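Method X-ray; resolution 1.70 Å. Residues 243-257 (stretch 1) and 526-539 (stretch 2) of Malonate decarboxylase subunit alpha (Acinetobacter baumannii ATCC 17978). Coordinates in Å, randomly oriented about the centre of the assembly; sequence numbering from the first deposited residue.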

# COMPACT_ATOMS: atom_id res chain seq x y z
N LYS A 243 -32.37 -8.45 -9.64
CA LYS A 243 -33.60 -7.92 -10.21
C LYS A 243 -33.33 -7.17 -11.52
O LYS A 243 -32.18 -6.87 -11.84
CB LYS A 243 -34.29 -7.01 -9.19
CG LYS A 243 -34.55 -7.72 -7.85
CD LYS A 243 -35.51 -6.96 -6.96
CE LYS A 243 -34.83 -5.81 -6.26
NZ LYS A 243 -35.75 -4.65 -6.10
N PRO A 244 -34.37 -6.91 -12.32
CA PRO A 244 -34.17 -6.10 -13.54
C PRO A 244 -33.43 -4.79 -13.32
O PRO A 244 -32.59 -4.42 -14.16
CB PRO A 244 -35.61 -5.85 -14.02
CG PRO A 244 -36.34 -7.08 -13.60
CD PRO A 244 -35.73 -7.48 -12.26
N VAL A 245 -33.70 -4.08 -12.22
CA VAL A 245 -33.00 -2.81 -11.97
C VAL A 245 -31.49 -3.03 -11.85
O VAL A 245 -30.69 -2.20 -12.30
CB VAL A 245 -33.59 -2.11 -10.72
CG1 VAL A 245 -33.37 -2.95 -9.46
CG2 VAL A 245 -32.97 -0.73 -10.54
N HIS A 246 -31.08 -4.15 -11.23
CA HIS A 246 -29.64 -4.44 -11.14
C HIS A 246 -29.05 -4.68 -12.52
O HIS A 246 -27.94 -4.23 -12.81
CB HIS A 246 -29.40 -5.66 -10.26
CG HIS A 246 -29.93 -5.53 -8.86
ND1 HIS A 246 -30.71 -6.50 -8.27
CD2 HIS A 246 -29.78 -4.55 -7.93
CE1 HIS A 246 -31.02 -6.13 -7.05
NE2 HIS A 246 -30.47 -4.95 -6.81
N VAL A 247 -29.79 -5.39 -13.38
CA VAL A 247 -29.34 -5.66 -14.74
C VAL A 247 -29.23 -4.36 -15.54
O VAL A 247 -28.26 -4.15 -16.28
CB VAL A 247 -30.31 -6.65 -15.42
CG1 VAL A 247 -29.95 -6.83 -16.89
CG2 VAL A 247 -30.31 -7.97 -14.67
N LEU A 248 -30.22 -3.48 -15.42
CA LEU A 248 -30.18 -2.19 -16.12
C LEU A 248 -28.94 -1.39 -15.73
O LEU A 248 -28.22 -0.87 -16.59
CB LEU A 248 -31.46 -1.40 -15.82
CG LEU A 248 -31.64 -0.01 -16.46
CD1 LEU A 248 -31.69 -0.08 -17.97
CD2 LEU A 248 -32.91 0.67 -15.90
N MET A 249 -28.68 -1.29 -14.43
CA MET A 249 -27.51 -0.55 -13.97
C MET A 249 -26.22 -1.22 -14.43
O MET A 249 -25.25 -0.54 -14.79
CB MET A 249 -27.56 -0.40 -12.45
CG MET A 249 -28.68 0.53 -11.99
SD MET A 249 -28.96 0.43 -10.22
CE MET A 249 -27.49 1.23 -9.61
N ALA A 250 -26.20 -2.56 -14.44
CA ALA A 250 -25.03 -3.29 -14.92
C ALA A 250 -24.79 -3.04 -16.41
O ALA A 250 -23.64 -2.90 -16.85
CB ALA A 250 -25.21 -4.78 -14.64
N MET A 251 -25.86 -2.98 -17.21
CA MET A 251 -25.70 -2.65 -18.63
C MET A 251 -25.08 -1.27 -18.81
O MET A 251 -24.19 -1.08 -19.65
CB MET A 251 -27.05 -2.71 -19.35
CG MET A 251 -27.58 -4.12 -19.59
SD MET A 251 -29.34 -4.10 -20.00
CE MET A 251 -29.30 -4.05 -21.80
N MET A 252 -25.56 -0.28 -18.05
CA MET A 252 -25.01 1.07 -18.16
C MET A 252 -23.56 1.13 -17.68
O MET A 252 -22.75 1.87 -18.26
CB MET A 252 -25.90 2.04 -17.37
CG MET A 252 -27.28 2.20 -18.01
SD MET A 252 -28.18 3.62 -17.36
CE MET A 252 -28.66 3.01 -15.74
N ALA A 253 -23.21 0.39 -16.62
CA ALA A 253 -21.81 0.31 -16.21
C ALA A 253 -20.92 -0.22 -17.34
O ALA A 253 -19.83 0.31 -17.57
CB ALA A 253 -21.66 -0.56 -14.96
N ILE A 254 -21.36 -1.26 -18.03
CA ILE A 254 -20.51 -1.89 -19.04
C ILE A 254 -20.36 -0.99 -20.25
O ILE A 254 -19.25 -0.78 -20.76
CB ILE A 254 -21.08 -3.26 -19.44
CG1 ILE A 254 -20.95 -4.22 -18.27
CG2 ILE A 254 -20.38 -3.76 -20.70
CD1 ILE A 254 -21.69 -5.54 -18.42
N ARG A 255 -21.47 -0.46 -20.74
CA ARG A 255 -21.47 0.37 -21.93
C ARG A 255 -20.96 1.78 -21.63
O ARG A 255 -20.09 2.30 -22.34
CB ARG A 255 -22.89 0.40 -22.49
CG ARG A 255 -23.10 1.21 -23.73
CD ARG A 255 -22.78 0.40 -24.98
NE ARG A 255 -23.11 1.16 -26.18
CZ ARG A 255 -22.61 0.91 -27.38
NH1 ARG A 255 -21.73 -0.07 -27.55
NH2 ARG A 255 -22.98 1.65 -28.41
N GLY A 256 -21.47 2.39 -20.57
CA GLY A 256 -21.18 3.78 -20.28
C GLY A 256 -19.93 4.06 -19.48
O GLY A 256 -19.55 5.22 -19.35
N ILE A 257 -19.30 3.03 -18.90
CA ILE A 257 -18.07 3.22 -18.12
C ILE A 257 -16.95 2.31 -18.61
O ILE A 257 -15.88 2.78 -19.02
CB ILE A 257 -18.33 3.02 -16.62
CG1 ILE A 257 -19.52 3.87 -16.13
CG2 ILE A 257 -17.06 3.38 -15.83
CD1 ILE A 257 -19.80 3.76 -14.63
N PHE A 526 -28.77 9.04 -19.75
CA PHE A 526 -29.88 8.16 -19.43
C PHE A 526 -29.73 6.86 -20.22
O PHE A 526 -28.93 6.80 -21.16
CB PHE A 526 -31.20 8.84 -19.80
CG PHE A 526 -31.60 9.97 -18.88
CD1 PHE A 526 -30.83 10.30 -17.76
CD2 PHE A 526 -32.77 10.70 -19.11
CE1 PHE A 526 -31.21 11.34 -16.91
CE2 PHE A 526 -33.16 11.73 -18.27
CZ PHE A 526 -32.38 12.05 -17.16
N PRO A 527 -30.45 5.79 -19.86
CA PRO A 527 -30.33 4.55 -20.63
C PRO A 527 -30.47 4.75 -22.14
O PRO A 527 -29.70 4.15 -22.91
CB PRO A 527 -31.45 3.68 -20.06
CG PRO A 527 -31.59 4.15 -18.65
CD PRO A 527 -31.33 5.62 -18.68
N GLU A 528 -31.39 5.61 -22.57
CA GLU A 528 -31.59 5.81 -24.01
C GLU A 528 -30.34 6.38 -24.68
O GLU A 528 -30.06 6.05 -25.85
CB GLU A 528 -32.79 6.72 -24.26
CG GLU A 528 -32.93 7.86 -23.27
CD GLU A 528 -34.04 7.62 -22.26
OE1 GLU A 528 -35.11 8.24 -22.41
OE2 GLU A 528 -33.84 6.80 -21.32
N ASP A 529 -29.59 7.23 -23.98
CA ASP A 529 -28.37 7.82 -24.53
C ASP A 529 -27.26 6.80 -24.75
O ASP A 529 -26.29 7.09 -25.45
CB ASP A 529 -27.84 8.93 -23.61
CG ASP A 529 -28.87 10.00 -23.31
OD1 ASP A 529 -29.54 10.47 -24.25
OD2 ASP A 529 -29.01 10.40 -22.14
N LEU A 530 -27.37 5.62 -24.14
CA LEU A 530 -26.41 4.55 -24.36
C LEU A 530 -26.96 3.46 -25.27
O LEU A 530 -26.33 2.40 -25.40
CB LEU A 530 -25.97 3.95 -23.02
CG LEU A 530 -25.31 4.89 -22.00
CD1 LEU A 530 -25.24 4.22 -20.63
CD2 LEU A 530 -23.92 5.32 -22.45
N GLY A 531 -28.11 3.69 -25.89
CA GLY A 531 -28.73 2.66 -26.71
C GLY A 531 -29.38 1.55 -25.92
O GLY A 531 -29.50 0.43 -26.42
N ILE A 532 -29.82 1.83 -24.70
CA ILE A 532 -30.37 0.80 -23.82
C ILE A 532 -31.85 1.07 -23.61
O ILE A 532 -32.23 2.15 -23.14
CB ILE A 532 -29.62 0.73 -22.49
CG1 ILE A 532 -28.17 0.32 -22.73
CG2 ILE A 532 -30.29 -0.25 -21.54
CD1 ILE A 532 -27.26 0.51 -21.53
N ARG A 533 -32.68 0.10 -23.97
CA ARG A 533 -34.09 0.10 -23.62
C ARG A 533 -34.27 -0.58 -22.28
O ARG A 533 -33.72 -1.67 -22.05
CB ARG A 533 -34.92 -0.60 -24.70
N ARG A 534 -35.03 0.06 -21.38
CA ARG A 534 -35.27 -0.53 -20.07
C ARG A 534 -35.91 -1.91 -20.17
O ARG A 534 -35.71 -2.75 -19.28
CB ARG A 534 -36.14 0.40 -19.24
CG ARG A 534 -35.44 1.66 -18.79
CD ARG A 534 -36.27 2.41 -17.75
NE ARG A 534 -35.42 3.15 -16.82
CZ ARG A 534 -35.03 4.41 -17.00
NH1 ARG A 534 -34.26 5.01 -16.11
NH2 ARG A 534 -35.42 5.06 -18.09
N THR A 535 -36.67 -2.17 -21.23
CA THR A 535 -37.28 -3.48 -21.40
C THR A 535 -36.29 -4.56 -21.82
O THR A 535 -36.63 -5.74 -21.77
CB THR A 535 -38.41 -3.42 -22.42
OG1 THR A 535 -37.87 -3.18 -23.72
CG2 THR A 535 -39.37 -2.30 -22.07
N ASP A 536 -35.08 -4.19 -22.24
CA ASP A 536 -34.06 -5.20 -22.51
C ASP A 536 -33.31 -5.63 -21.25
O ASP A 536 -32.59 -6.63 -21.29
CB ASP A 536 -33.08 -4.67 -23.56
CG ASP A 536 -33.73 -4.50 -24.92
OD1 ASP A 536 -34.66 -5.26 -25.23
OD2 ASP A 536 -33.31 -3.59 -25.67
N ALA A 537 -33.46 -4.90 -20.15
CA ALA A 537 -32.75 -5.19 -18.91
C ALA A 537 -33.57 -6.16 -18.08
O ALA A 537 -34.34 -5.77 -17.20
CB ALA A 537 -32.47 -3.89 -18.15
N THR A 538 -33.41 -7.46 -18.36
CA THR A 538 -34.19 -8.50 -17.71
C THR A 538 -33.25 -9.57 -17.17
O THR A 538 -32.07 -9.64 -17.53
CB THR A 538 -35.21 -9.14 -18.68
OG1 THR A 538 -34.51 -9.93 -19.64
CG2 THR A 538 -36.02 -8.07 -19.41
N ARG A 539 -33.79 -10.44 -16.31
CA ARG A 539 -33.02 -11.57 -15.79
C ARG A 539 -32.62 -12.56 -16.89
O ARG A 539 -31.70 -13.35 -16.67
CB ARG A 539 -33.81 -12.29 -14.70
CG ARG A 539 -34.00 -11.49 -13.41
CD ARG A 539 -34.84 -12.26 -12.41
NE ARG A 539 -34.45 -13.67 -12.37
CZ ARG A 539 -33.42 -14.16 -11.68
NH1 ARG A 539 -32.68 -13.35 -10.94
NH2 ARG A 539 -33.14 -15.45 -11.72

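Stretch 1 is a helix from Pro244 onward, and stretch 2 is an irregular segment with two short 3-10 turns, 528-530 and 534-536, laid along one side of it. The CA-CA pairings give the course: Pro244 lies 4.8 Å from Thr538, Leu248 4.8 Å from Ala537, Met252 6.8 Å from Pro527 and Gly256 6.7 Å from Leu530. The four helical residues are spaced by four, so they form one stripe, and the second stretch approaches it most closely at Ala537 and Thr538. No hydrogen bond crosses between the stretches; the 745 Å² they bury is mainly apolar packing.

Ala537 permits the close approach. Its CB points toward the helix and sits 3.5 Å from Leu248 CA and 3.6 Å from Leu248 CB, so a methyl group rests almost on the helix backbone. Met251 SD reaches the same CB at 3.6 Å, and Val247, in its t rotamer, brings CG1 to 3.8 Å from Ala537 CA and 3.6 Å from Thr538 O.

Leu248 shows how rotamer choice redirects a side chain. Its CA-to-CB bond points sideways, yet with chi1 at 180° and chi2 at 63° (t, p) its end comes nearer stretch 2: CD1 lies 3.8 Å from Ile532 CG2, while CD2 lies 3.6 Å from Arg534 NE, a van der Waals contact of a methyl group with the guanidinium. Arg534 also forms a long salt bridge within its own stretch, NH2 to Glu528 OE2 at 4.0 Å.

Ile532 points toward the helix in the m, t conformation, which brings CD1 against two methionines: it is 3.9 Å from Met251 CB and 3.9 Å from Met252 CG. The methionines share m, t for chi1 and chi2 but differ at chi3. Met252, at -75° (m), has SD 3.7 Å from Pro527 CG; Met251, at 93°, lies between wells, with CE 4.2 Å from Asp536 CB.

Leu530, also m, t, closes the other end. Its CD1 is 3.9 Å from Met252 CG and its CD2 is 3.8 Å from Gly256 CA. Glycine suits this site: an ideal CB would lie 3.1 Å from Leu530 CD1 and 2.9 Å from Met252 O, the carbonyl that accepts the Gly256 amide. Arg255, with chi1 t and chi2 p, lays its aliphatic part beside Leu530 (CG to CB, 4.0 Å). Its NE is 3.5 Å from Leu530 O in an oblique approach that is not a hydrogen bond.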